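Local coordinates for protein putative 2,5-diketo-D-gluconic acid reductase B (Sinorhizobium meliloti, PDB 3UP8) that probably reduces methylglyoxal to hydroxyacetone with NADPH, as an aldo/keto reductase of the 2,5-diketo-D-gluconic acid reductase type, at residues I34-M44 against F61-N72; I176-Y186 against M201-A210. One frame throughout, in Å; residues are numbered along the deposited sequence.

Contact 1. Residues I34-M44 against F61-N72; sequences IPALGFGTFRM and FRHVDTAQIYGN. With ACT (acetate ion), chain C.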
loop_
_atom_site.group_PDB
_atom_site.type_symbol
_atom_site.label_atom_id
_atom_site.label_comp_id
_atom_site.label_asym_id
_atom_site.label_seq_id
_atom_site.Cartn_x
_atom_site.Cartn_y
_atom_site.Cartn_z
ATOM N N ILE A 34 -1.917 -1.470 -10.353
ATOM C CA ILE A 34 -1.168 -1.904 -9.209
ATOM C C ILE A 34 -1.678 -3.298 -8.854
ATOM O O ILE A 34 -2.892 -3.483 -8.712
ATOM C CB ILE A 34 -1.393 -0.927 -8.056
ATOM C CG1 ILE A 34 -0.952 0.488 -8.476
ATOM C CG2 ILE A 34 -0.670 -1.410 -6.777
ATOM C CD1 ILE A 34 -1.203 1.558 -7.426
ATOM N N PRO A 35 -0.765 -4.287 -8.732
ATOM C CA PRO A 35 -1.219 -5.627 -8.320
ATOM C C PRO A 35 -1.964 -5.574 -6.975
ATOM O O PRO A 35 -1.485 -4.950 -6.036
ATOM C CB PRO A 35 0.089 -6.432 -8.207
ATOM C CG PRO A 35 1.067 -5.707 -9.069
ATOM C CD PRO A 35 0.692 -4.244 -8.963
ATOM N N ALA A 36 -3.135 -6.210 -6.903
ATOM C CA ALA A 36 -4.034 -6.090 -5.735
ATOM C C ALA A 36 -3.407 -6.492 -4.396
ATOM O O ALA A 36 -3.803 -5.979 -3.348
ATOM C CB ALA A 36 -5.337 -6.857 -5.967
ATOM N N LEU A 37 -2.437 -7.405 -4.428
ATOM C CA LEU A 37 -1.750 -7.799 -3.215
ATOM C C LEU A 37 -0.273 -7.475 -3.348
ATOM O O LEU A 37 0.372 -7.849 -4.325
ATOM C CB LEU A 37 -1.953 -9.292 -2.913
ATOM C CG LEU A 37 -1.120 -9.920 -1.771
ATOM C CD1 LEU A 37 -1.537 -9.375 -0.406
ATOM C CD2 LEU A 37 -1.284 -11.436 -1.816
ATOM N N GLY A 38 0.244 -6.772 -2.352
ATOM C CA GLY A 38 1.624 -6.357 -2.336
ATOM C C GLY A 38 2.318 -6.836 -1.085
ATOM O O GLY A 38 1.679 -7.097 -0.064
ATOM N N PHE A 39 3.637 -6.978 -1.207
ATOM C CA PHE A 39 4.537 -7.274 -0.112
ATOM C C PHE A 39 4.975 -5.960 0.528
ATOM O O PHE A 39 5.783 -5.216 -0.045
ATOM C CB PHE A 39 5.768 -8.012 -0.667
ATOM C CG PHE A 39 6.635 -8.634 0.396
ATOM C CD1 PHE A 39 6.400 -9.931 0.827
ATOM C CD2 PHE A 39 7.696 -7.927 0.950
ATOM C CE1 PHE A 39 7.202 -10.516 1.804
ATOM C CE2 PHE A 39 8.506 -8.498 1.924
ATOM C CZ PHE A 39 8.259 -9.800 2.354
ATOM N N GLY A 40 4.448 -5.676 1.715
ATOM C CA GLY A 40 4.774 -4.447 2.424
ATOM C C GLY A 40 5.964 -4.663 3.337
ATOM O O GLY A 40 5.998 -5.640 4.094
ATOM N N THR A 41 6.948 -3.770 3.263
ATOM C CA THR A 41 8.162 -3.897 4.099
ATOM C C THR A 41 8.123 -3.008 5.347
ATOM O O THR A 41 9.046 -3.015 6.164
ATOM C CB THR A 41 9.476 -3.690 3.301
ATOM O OG1 THR A 41 9.534 -2.354 2.791
ATOM C CG2 THR A 41 9.572 -4.680 2.134
ATOM N N PHE A 42 7.045 -2.250 5.491
ATOM C CA PHE A 42 6.745 -1.524 6.726
ATOM C C PHE A 42 6.760 -2.538 7.889
ATOM O O PHE A 42 6.188 -3.621 7.782
ATOM C CB PHE A 42 5.387 -0.829 6.549
ATOM C CG PHE A 42 4.759 -0.314 7.807
ATOM C CD1 PHE A 42 5.448 0.539 8.667
ATOM C CD2 PHE A 42 3.436 -0.636 8.095
ATOM C CE1 PHE A 42 4.835 1.027 9.824
ATOM C CE2 PHE A 42 2.817 -0.169 9.248
ATOM C CZ PHE A 42 3.514 0.666 10.114
ATOM N N ARG A 43 7.478 -2.204 8.956
ATOM C CA ARG A 43 7.584 -3.046 10.158
ATOM C C ARG A 43 8.557 -4.212 9.969
ATOM O O ARG A 43 8.692 -5.054 10.846
ATOM C CB ARG A 43 6.207 -3.579 10.611
ATOM C CG ARG A 43 5.170 -2.519 10.985
ATOM C CD ARG A 43 3.737 -3.077 10.889
ATOM N NE ARG A 43 3.497 -4.122 11.875
ATOM C CZ ARG A 43 2.750 -5.205 11.674
ATOM N NH1 ARG A 43 2.126 -5.406 10.516
ATOM N NH2 ARG A 43 2.624 -6.095 12.650
HETATM N N MSE A 44 9.234 -4.272 8.828
HETATM C CA MSE A 44 10.170 -5.363 8.590
HETATM C C MSE A 44 11.578 -4.838 8.686
HETATM O O MSE A 44 11.875 -3.779 8.136
HETATM C CB MSE A 44 9.959 -5.980 7.214
HETATM C CG MSE A 44 8.673 -6.744 7.085
HETATM SE SE MSE A 44 8.608 -7.682 5.398
HETATM C CE MSE A 44 10.083 -8.928 5.638
ATOM N N PHE A 61 4.602 -13.111 -5.672
ATOM C CA PHE A 61 4.410 -11.676 -5.383
ATOM C C PHE A 61 5.102 -10.856 -6.453
ATOM O O PHE A 61 6.237 -11.158 -6.820
ATOM C CB PHE A 61 5.024 -11.287 -4.038
ATOM C CG PHE A 61 4.093 -11.421 -2.882
ATOM C CD1 PHE A 61 3.353 -10.323 -2.438
ATOM C CD2 PHE A 61 3.959 -12.638 -2.220
ATOM C CE1 PHE A 61 2.484 -10.447 -1.348
ATOM C CE2 PHE A 61 3.096 -12.770 -1.140
ATOM C CZ PHE A 61 2.359 -11.680 -0.701
ATOM N N ARG A 62 4.416 -9.829 -6.955
ATOM C CA ARG A 62 4.989 -8.957 -7.986
ATOM C C ARG A 62 4.836 -7.469 -7.658
ATOM O O ARG A 62 5.011 -6.613 -8.525
ATOM C CB ARG A 62 4.350 -9.248 -9.341
ATOM C CG ARG A 62 4.687 -10.612 -9.939
ATOM C CD ARG A 62 6.175 -10.734 -10.299
ATOM N NE ARG A 62 6.463 -12.037 -10.888
ATOM C CZ ARG A 62 6.811 -13.120 -10.200
ATOM N NH1 ARG A 62 6.930 -13.070 -8.885
ATOM N NH2 ARG A 62 7.036 -14.264 -10.835
ATOM N N HIS A 63 4.484 -7.172 -6.415
ATOM C CA HIS A 63 4.299 -5.813 -5.954
ATOM C C HIS A 63 5.062 -5.752 -4.646
ATOM O O HIS A 63 4.829 -6.546 -3.749
ATOM C CB HIS A 63 2.787 -5.532 -5.802
ATOM C CG HIS A 63 2.449 -4.255 -5.098
ATOM N ND1 HIS A 63 1.149 -3.917 -4.775
ATOM C CD2 HIS A 63 3.224 -3.246 -4.635
ATOM C CE1 HIS A 63 1.142 -2.760 -4.141
ATOM N NE2 HIS A 63 2.385 -2.325 -4.053
ATOM N N VAL A 64 6.039 -4.855 -4.571
ATOM C CA VAL A 64 6.827 -4.683 -3.358
ATOM C C VAL A 64 6.754 -3.219 -2.929
ATOM O O VAL A 64 6.952 -2.328 -3.751
ATOM C CB VAL A 64 8.314 -5.075 -3.555
ATOM C CG1 VAL A 64 9.076 -4.887 -2.250
ATOM C CG2 VAL A 64 8.439 -6.541 -4.040
ATOM N N ASP A 65 6.452 -3.006 -1.650
ATOM C CA ASP A 65 6.256 -1.672 -1.088
ATOM C C ASP A 65 7.241 -1.349 0.029
ATOM O O ASP A 65 7.342 -2.080 1.028
ATOM C CB ASP A 65 4.818 -1.522 -0.585
ATOM C CG ASP A 65 4.537 -0.143 -0.028
ATOM O OD1 ASP A 65 4.922 0.117 1.142
ATOM O OD2 ASP A 65 3.920 0.665 -0.760
ATOM N N THR A 66 7.950 -0.230 -0.125
ATOM C CA THR A 66 8.931 0.219 0.870
ATOM C C THR A 66 8.848 1.753 1.042
ATOM O O THR A 66 7.910 2.381 0.531
ATOM C CB THR A 66 10.358 -0.304 0.506
ATOM O OG1 THR A 66 11.282 -0.034 1.570
ATOM C CG2 THR A 66 10.856 0.311 -0.815
ATOM N N ALA A 67 9.780 2.337 1.798
ATOM C CA ALA A 67 9.769 3.771 2.108
ATOM C C ALA A 67 11.160 4.185 2.531
ATOM O O ALA A 67 11.902 3.377 3.069
ATOM C CB ALA A 67 8.785 4.077 3.230
ATOM N N GLN A 68 11.505 5.443 2.312
ATOM C CA GLN A 68 12.783 5.968 2.789
ATOM C C GLN A 68 12.948 5.753 4.294
ATOM O O GLN A 68 13.996 5.277 4.741
ATOM C CB GLN A 68 12.913 7.450 2.438
ATOM C CG GLN A 68 13.148 7.676 0.963
ATOM C CD GLN A 68 13.020 9.138 0.530
ATOM O OE1 GLN A 68 12.694 10.023 1.322
ATOM N NE2 GLN A 68 13.309 9.383 -0.735
ATOM N N ILE A 69 11.894 6.039 5.058
ATOM C CA ILE A 69 11.961 5.991 6.531
ATOM C C ILE A 69 12.057 4.592 7.115
ATOM O O ILE A 69 12.524 4.446 8.245
ATOM C CB ILE A 69 10.791 6.754 7.214
ATOM C CG1 ILE A 69 11.111 7.057 8.687
ATOM C CG2 ILE A 69 9.474 5.975 7.106
ATOM C CD1 ILE A 69 12.328 7.956 8.903
ATOM N N TYR A 70 11.608 3.567 6.384
ATOM C CA TYR A 70 11.693 2.191 6.915
ATOM C C TYR A 70 13.130 1.735 7.066
ATOM O O TYR A 70 13.400 0.858 7.862
ATOM C CB TYR A 70 10.971 1.141 6.050
ATOM C CG TYR A 70 9.537 1.418 5.713
ATOM C CD1 TYR A 70 8.740 2.252 6.504
ATOM C CD2 TYR A 70 8.959 0.803 4.607
ATOM C CE1 TYR A 70 7.401 2.488 6.168
ATOM C CE2 TYR A 70 7.635 1.036 4.266
ATOM C CZ TYR A 70 6.868 1.884 5.036
ATOM O OH TYR A 70 5.550 2.088 4.657
ATOM N N GLY A 71 14.048 2.314 6.300
ATOM C CA GLY A 71 15.459 1.946 6.404
ATOM C C GLY A 71 15.810 0.595 5.796
ATOM O O GLY A 71 16.866 0.044 6.074
ATOM N N ASN A 72 14.933 0.042 4.963
ATOM C CA ASN A 72 15.219 -1.268 4.359
ATOM C C ASN A 72 15.226 -1.272 2.826
ATOM O O ASN A 72 15.178 -2.341 2.205
ATOM C CB ASN A 72 14.246 -2.322 4.904
ATOM C CG ASN A 72 12.782 -1.928 4.707
ATOM O OD1 ASN A 72 12.455 -1.148 3.815
ATOM N ND2 ASN A 72 11.901 -2.467 5.543
HETATM C C ACT C . 3.581 3.329 7.192
HETATM O O ACT C . 3.500 2.508 6.252
HETATM O OXT ACT C . 4.629 3.984 7.235
HETATM C CH3 ACT C . 2.502 3.531 8.209
HETATM O O HOH W 1 1.836 -9.104 -6.302
HETATM O O HOH W 2 4.967 -1.312 3.428
#
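Phe-39 N gives its hydrogen to His-63 O and Phe-39 O takes that of Asp-65 N, pairing the first two parallel strands of the (β/α)8 aldo/keto reductase barrel, joined through helix 46-59. At the strand starts Gly-38 CA packs over one face of the His-63 imidazole, a CH-pi contact 3.8 Å from the ring centroid, while ND1 donates to a lone pair of Pro-35 O (3.1 Å) and Ile-34 CG2 touches CE1. On the helix side, the Phe-39 ring turns its edge to the face of Phe-61, planes at 85°. Beyond the strands, chi1 of 64° puts Thr-41 OG1 within 2.8 Å of Asp-65 O, which also accepts from Thr-41 N, so one residue grips this carbonyl twice. Tyr-70, the predicted proton donor, is sandwiched: Phe-42 CA stands 3.6 Å above one face, Ala-67 CB above the other. Lys-95, predicted to lower its pKa, bonds to Tyr-70 OH and pairs with Asp-65 OD1. Asn-72 ND2 bridges Thr-41 O (3.0 Å) and Met-44 O (2.9 Å), both near its amide plane, and its OD1 accepts from Thr-66 OG1. With an alanine here, the Thr-41 and Met-44 carbonyls would probably lose this amide donor and Thr-66 OG1 this acceptor, leaving the turn less firmly held. An acetate, probably from the crystallisation liquor, lies over one Phe-42 face, bonds to His-128 NE2 and accepts a hydrogen bond from Tyr-70 OH at its O (2.6 Å).

Contact 2. Residues I176-Y186 against M201-A210; sequences IATNQVEYHPY and MSLTSYYAMA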
loop_
_atom_site.group_PDB
_atom_site.type_symbol
_atom_site.label_atom_id
_atom_site.label_comp_id
_atom_site.label_asym_id
_atom_site.label_seq_id
_atom_site.Cartn_x
_atom_site.Cartn_y
_atom_site.Cartn_z
ATOM N N ILE A 176 -2.974 11.305 -9.859
ATOM C CA ILE A 176 -2.564 10.748 -8.575
ATOM C C ILE A 176 -3.097 9.320 -8.572
ATOM O O ILE A 176 -4.296 9.109 -8.679
ATOM C CB ILE A 176 -3.170 11.522 -7.401
ATOM C CG1 ILE A 176 -2.694 12.984 -7.405
ATOM C CG2 ILE A 176 -2.879 10.812 -6.061
ATOM C CD1 ILE A 176 -1.201 13.169 -7.109
ATOM N N ALA A 177 -2.193 8.347 -8.478
ATOM C CA ALA A 177 -2.557 6.951 -8.652
ATOM C C ALA A 177 -3.338 6.352 -7.479
ATOM O O ALA A 177 -4.298 5.599 -7.684
ATOM C CB ALA A 177 -1.277 6.116 -8.924
ATOM N N THR A 178 -2.908 6.658 -6.251
ATOM C CA THR A 178 -3.404 5.980 -5.062
ATOM C C THR A 178 -3.205 6.860 -3.841
ATOM O O THR A 178 -2.365 7.765 -3.839
ATOM C CB THR A 178 -2.690 4.582 -4.842
ATOM O OG1 THR A 178 -3.468 3.754 -3.964
ATOM C CG2 THR A 178 -1.289 4.749 -4.238
ATOM N N ASN A 179 -4.007 6.597 -2.817
ATOM C CA ASN A 179 -3.763 7.091 -1.464
ATOM C C ASN A 179 -3.585 5.865 -0.554
ATOM O O ASN A 179 -4.511 5.058 -0.375
ATOM C CB ASN A 179 -4.923 7.985 -0.982
ATOM C CG ASN A 179 -4.651 8.628 0.382
ATOM O OD1 ASN A 179 -3.508 8.709 0.837
ATOM N ND2 ASN A 179 -5.710 9.075 1.039
ATOM N N GLN A 180 -2.383 5.723 -0.015
ATOM C CA GLN A 180 -2.072 4.621 0.853
ATOM C C GLN A 180 -2.395 5.024 2.283
ATOM O O GLN A 180 -1.847 5.996 2.816
ATOM C CB GLN A 180 -0.606 4.181 0.718
ATOM C CG GLN A 180 -0.279 3.011 1.645
ATOM C CD GLN A 180 1.101 2.412 1.431
ATOM O OE1 GLN A 180 1.553 2.218 0.290
ATOM N NE2 GLN A 180 1.768 2.079 2.534
ATOM N N VAL A 181 -3.320 4.278 2.878
ATOM C CA VAL A 181 -3.844 4.574 4.207
ATOM C C VAL A 181 -4.030 3.291 5.020
ATOM O O VAL A 181 -4.113 2.193 4.464
ATOM C CB VAL A 181 -5.215 5.285 4.135
ATOM C CG1 VAL A 181 -5.093 6.661 3.438
ATOM C CG2 VAL A 181 -6.271 4.405 3.443
ATOM N N GLU A 182 -4.069 3.451 6.343
ATOM C CA GLU A 182 -4.438 2.363 7.257
ATOM C C GLU A 182 -5.863 1.937 6.938
ATOM O O GLU A 182 -6.749 2.769 6.875
ATOM C CB GLU A 182 -4.383 2.864 8.698
ATOM C CG GLU A 182 -4.719 1.810 9.715
ATOM C CD GLU A 182 -4.602 2.310 11.135
ATOM O OE1 GLU A 182 -3.901 3.312 11.369
ATOM O OE2 GLU A 182 -5.218 1.682 12.016
ATOM N N TYR A 183 -6.078 0.646 6.709
ATOM C CA TYR A 183 -7.426 0.161 6.410
ATOM C C TYR A 183 -7.527 -1.310 6.811
ATOM O O TYR A 183 -6.744 -2.146 6.363
ATOM C CB TYR A 183 -7.758 0.366 4.926
ATOM C CG TYR A 183 -9.220 0.178 4.556
ATOM C CD1 TYR A 183 -10.241 0.375 5.488
ATOM C CD2 TYR A 183 -9.576 -0.193 3.253
ATOM C CE1 TYR A 183 -11.595 0.197 5.131
ATOM C CE2 TYR A 183 -10.917 -0.363 2.884
ATOM C CZ TYR A 183 -11.909 -0.163 3.822
ATOM O OH TYR A 183 -13.218 -0.350 3.425
ATOM N N HIS A 184 -8.485 -1.583 7.691
ATOM C CA HIS A 184 -8.730 -2.913 8.247
ATOM C C HIS A 184 -10.163 -2.866 8.783
ATOM O O HIS A 184 -10.773 -1.796 8.806
ATOM C CB HIS A 184 -7.726 -3.231 9.361
ATOM C CG HIS A 184 -7.566 -2.130 10.365
ATOM N ND1 HIS A 184 -8.520 -1.843 11.322
ATOM C CD2 HIS A 184 -6.554 -1.252 10.570
ATOM C CE1 HIS A 184 -8.112 -0.821 12.054
ATOM N NE2 HIS A 184 -6.920 -0.445 11.621
ATOM N N PRO A 185 -10.715 -4.016 9.205
ATOM C CA PRO A 185 -12.138 -4.014 9.592
ATOM C C PRO A 185 -12.526 -3.019 10.708
ATOM O O PRO A 185 -13.684 -2.585 10.767
ATOM C CB PRO A 185 -12.366 -5.455 10.042
ATOM C CG PRO A 185 -11.369 -6.254 9.220
ATOM C CD PRO A 185 -10.146 -5.378 9.183
ATOM N N TYR A 186 -11.571 -2.642 11.563
ATOM C CA TYR A 186 -11.869 -1.756 12.706
ATOM C C TYR A 186 -11.804 -0.256 12.406
ATOM O O TYR A 186 -12.164 0.573 13.255
ATOM C CB TYR A 186 -11.007 -2.150 13.914
ATOM C CG TYR A 186 -11.050 -3.642 14.122
ATOM C CD1 TYR A 186 -12.196 -4.269 14.635
ATOM C CD2 TYR A 186 -9.966 -4.437 13.760
ATOM C CE1 TYR A 186 -12.239 -5.665 14.789
ATOM C CE2 TYR A 186 -9.998 -5.801 13.899
ATOM C CZ TYR A 186 -11.124 -6.414 14.415
ATOM O OH TYR A 186 -11.097 -7.772 14.542
HETATM N N MSE A 201 -8.616 7.560 -8.201
HETATM C CA MSE A 201 -7.481 6.899 -7.578
HETATM C C MSE A 201 -7.927 5.648 -6.823
HETATM O O MSE A 201 -9.105 5.487 -6.542
HETATM C CB MSE A 201 -6.700 7.852 -6.685
HETATM C CG MSE A 201 -7.411 8.321 -5.446
HETATM SE SE MSE A 201 -6.369 9.731 -4.536
HETATM C CE MSE A 201 -6.669 11.186 -5.758
ATOM N N SER A 202 -6.982 4.760 -6.541
ATOM C CA SER A 202 -7.222 3.629 -5.661
ATOM C C SER A 202 -6.900 3.975 -4.210
ATOM O O SER A 202 -6.399 5.058 -3.889
ATOM C CB SER A 202 -6.387 2.422 -6.096
ATOM O OG SER A 202 -5.003 2.761 -6.069
ATOM N N LEU A 203 -7.231 3.041 -3.333
ATOM C CA LEU A 203 -6.802 3.074 -1.968
ATOM C C LEU A 203 -5.864 1.889 -1.742
ATOM O O LEU A 203 -6.201 0.734 -2.064
ATOM C CB LEU A 203 -8.027 2.980 -1.068
ATOM C CG LEU A 203 -7.857 3.142 0.430
ATOM C CD1 LEU A 203 -9.203 3.536 1.040
ATOM C CD2 LEU A 203 -7.319 1.857 1.054
ATOM N N THR A 204 -4.679 2.168 -1.216
ATOM C CA THR A 204 -3.812 1.094 -0.799
ATOM C C THR A 204 -3.856 0.926 0.720
ATOM O O THR A 204 -3.563 1.857 1.457
ATOM C CB THR A 204 -2.379 1.292 -1.277
ATOM O OG1 THR A 204 -2.375 1.368 -2.706
ATOM C CG2 THR A 204 -1.505 0.097 -0.835
ATOM N N SER A 205 -4.211 -0.278 1.161
ATOM C CA SER A 205 -4.358 -0.594 2.584
ATOM C C SER A 205 -3.059 -1.061 3.235
ATOM O O SER A 205 -2.370 -1.931 2.692
ATOM C CB SER A 205 -5.409 -1.700 2.752
ATOM O OG SER A 205 -5.280 -2.315 4.025
ATOM N N TYR A 206 -2.741 -0.488 4.398
ATOM C CA TYR A 206 -1.771 -1.092 5.313
ATOM C C TYR A 206 -2.435 -1.415 6.660
ATOM O O TYR A 206 -3.516 -0.890 6.973
ATOM C CB TYR A 206 -0.478 -0.262 5.482
ATOM C CG TYR A 206 -0.616 1.097 6.162
ATOM C CD1 TYR A 206 -0.676 1.201 7.551
ATOM C CD2 TYR A 206 -0.642 2.274 5.411
ATOM C CE1 TYR A 206 -0.784 2.445 8.182
ATOM C CE2 TYR A 206 -0.748 3.527 6.033
ATOM C CZ TYR A 206 -0.814 3.597 7.420
ATOM O OH TYR A 206 -0.910 4.812 8.058
ATOM N N TYR A 207 -1.778 -2.286 7.430
ATOM C CA TYR A 207 -2.256 -2.763 8.748
ATOM C C TYR A 207 -3.556 -3.565 8.659
ATOM O O TYR A 207 -4.419 -3.464 9.533
ATOM C CB TYR A 207 -2.424 -1.612 9.759
ATOM C CG TYR A 207 -1.351 -1.569 10.826
ATOM C CD1 TYR A 207 -0.705 -0.375 11.134
ATOM C CD2 TYR A 207 -0.991 -2.720 11.540
ATOM C CE1 TYR A 207 0.283 -0.326 12.116
ATOM C CE2 TYR A 207 -0.002 -2.683 12.522
ATOM C CZ TYR A 207 0.633 -1.470 12.800
ATOM O OH TYR A 207 1.625 -1.403 13.745
ATOM N N ALA A 208 -3.690 -4.349 7.596
ATOM C CA ALA A 208 -4.846 -5.241 7.409
ATOM C C ALA A 208 -5.176 -6.081 8.660
ATOM O O ALA A 208 -6.344 -6.321 8.948
ATOM C CB ALA A 208 -4.616 -6.149 6.217
HETATM N N MSE A 209 -4.146 -6.515 9.384
HETATM C CA MSE A 209 -4.308 -7.388 10.567
HETATM C C MSE A 209 -4.685 -6.626 11.849
HETATM O O MSE A 209 -4.908 -7.241 12.900
HETATM C CB MSE A 209 -3.022 -8.188 10.828
HETATM C CG MSE A 209 -2.577 -9.113 9.715
HETATM SE SE MSE A 209 -3.946 -10.427 9.288
HETATM C CE MSE A 209 -4.737 -9.630 7.727
ATOM N N ALA A 210 -4.723 -5.293 11.755
ATOM C CA ALA A 210 -5.005 -4.407 12.891
ATOM C C ALA A 210 -4.163 -4.711 14.146
ATOM O O ALA A 210 -4.684 -4.776 15.269
ATOM C CB ALA A 210 -6.490 -4.373 13.207
#
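Strands 176-182 and 202-206 run parallel, their axes 4.5 Å apart at 30°, with backbone bonds alternating from Ser-202 N to Ala-177 O through to Tyr-183 N to Tyr-206 O. On the face of Thr-178, Gln-180 and Thr-204, three hydroxyls form a chain: Thr-178 OG1 lies 2.8 Å from Ser-202 OG and 2.9 Å from Thr-204 OG1, hydrogen-bonded to both. Thr-178 OG1 reaches across because it stands anti to the backbone N (chi1 -161°). Next along this face, the Tyr-206 ring lies flat against the other strand, with Glu-182 N 3.3 Å above its plane toward the rim and Glu-182 CB against Tyr-206 CE1; Tyr-206 OH is hydrogen-bonded to Asn-159 OD1. These are the sixth and seventh strands of the (β/α)8 barrel, a right-handed β-α-β crossover through helix 190-199, and this face looks into the barrel. On the opposite face, toward the helices, an apolar cluster forms: Val-181 CG2 wedges against Leu-203 CG (3.6 Å), the two side chains crossing at about a right angle, and Leu-203 CD2 reaches on to Tyr-183 CD2. Ser-205 OG, also on that side, donates to Tyr-183 O. Past the strand ends, His-184 NE2 donates to the anti lone pair of Glu-182 OE2 (2.8 Å), nearly in the ring plane; OE2 also accepts from Ile-286 N, and OE1 accepts from Val-287 N. Ala-210 CB covers one face of this imidazole, 3.8 Å from its centroid, and meets the Tyr-186 ring at its edge through CD2 (3.5 Å).

Both contacts are buried and join the two strands of a β-α-β unit in one closed barrel, strands one and two in contact 1 and strands six and seven in contact 2, with centres about 13 Å apart. Contact 1 carries the predicted proton donor on the loop after its second strand, and its polar side chains serve both the loop ties of Thr-41 and Asn-72 and the active-site group round Lys-95. Contact 2 has five bridged residue pairs against two, so strand pairing holds more of it. The two meet across the barrel: Phe-42 CE2 packs 3.8 Å from Tyr-207 CE1 and also approaches the Tyr-206 ring, while the Asp-65 and Gln-180 side chains both lie close to Lys-95.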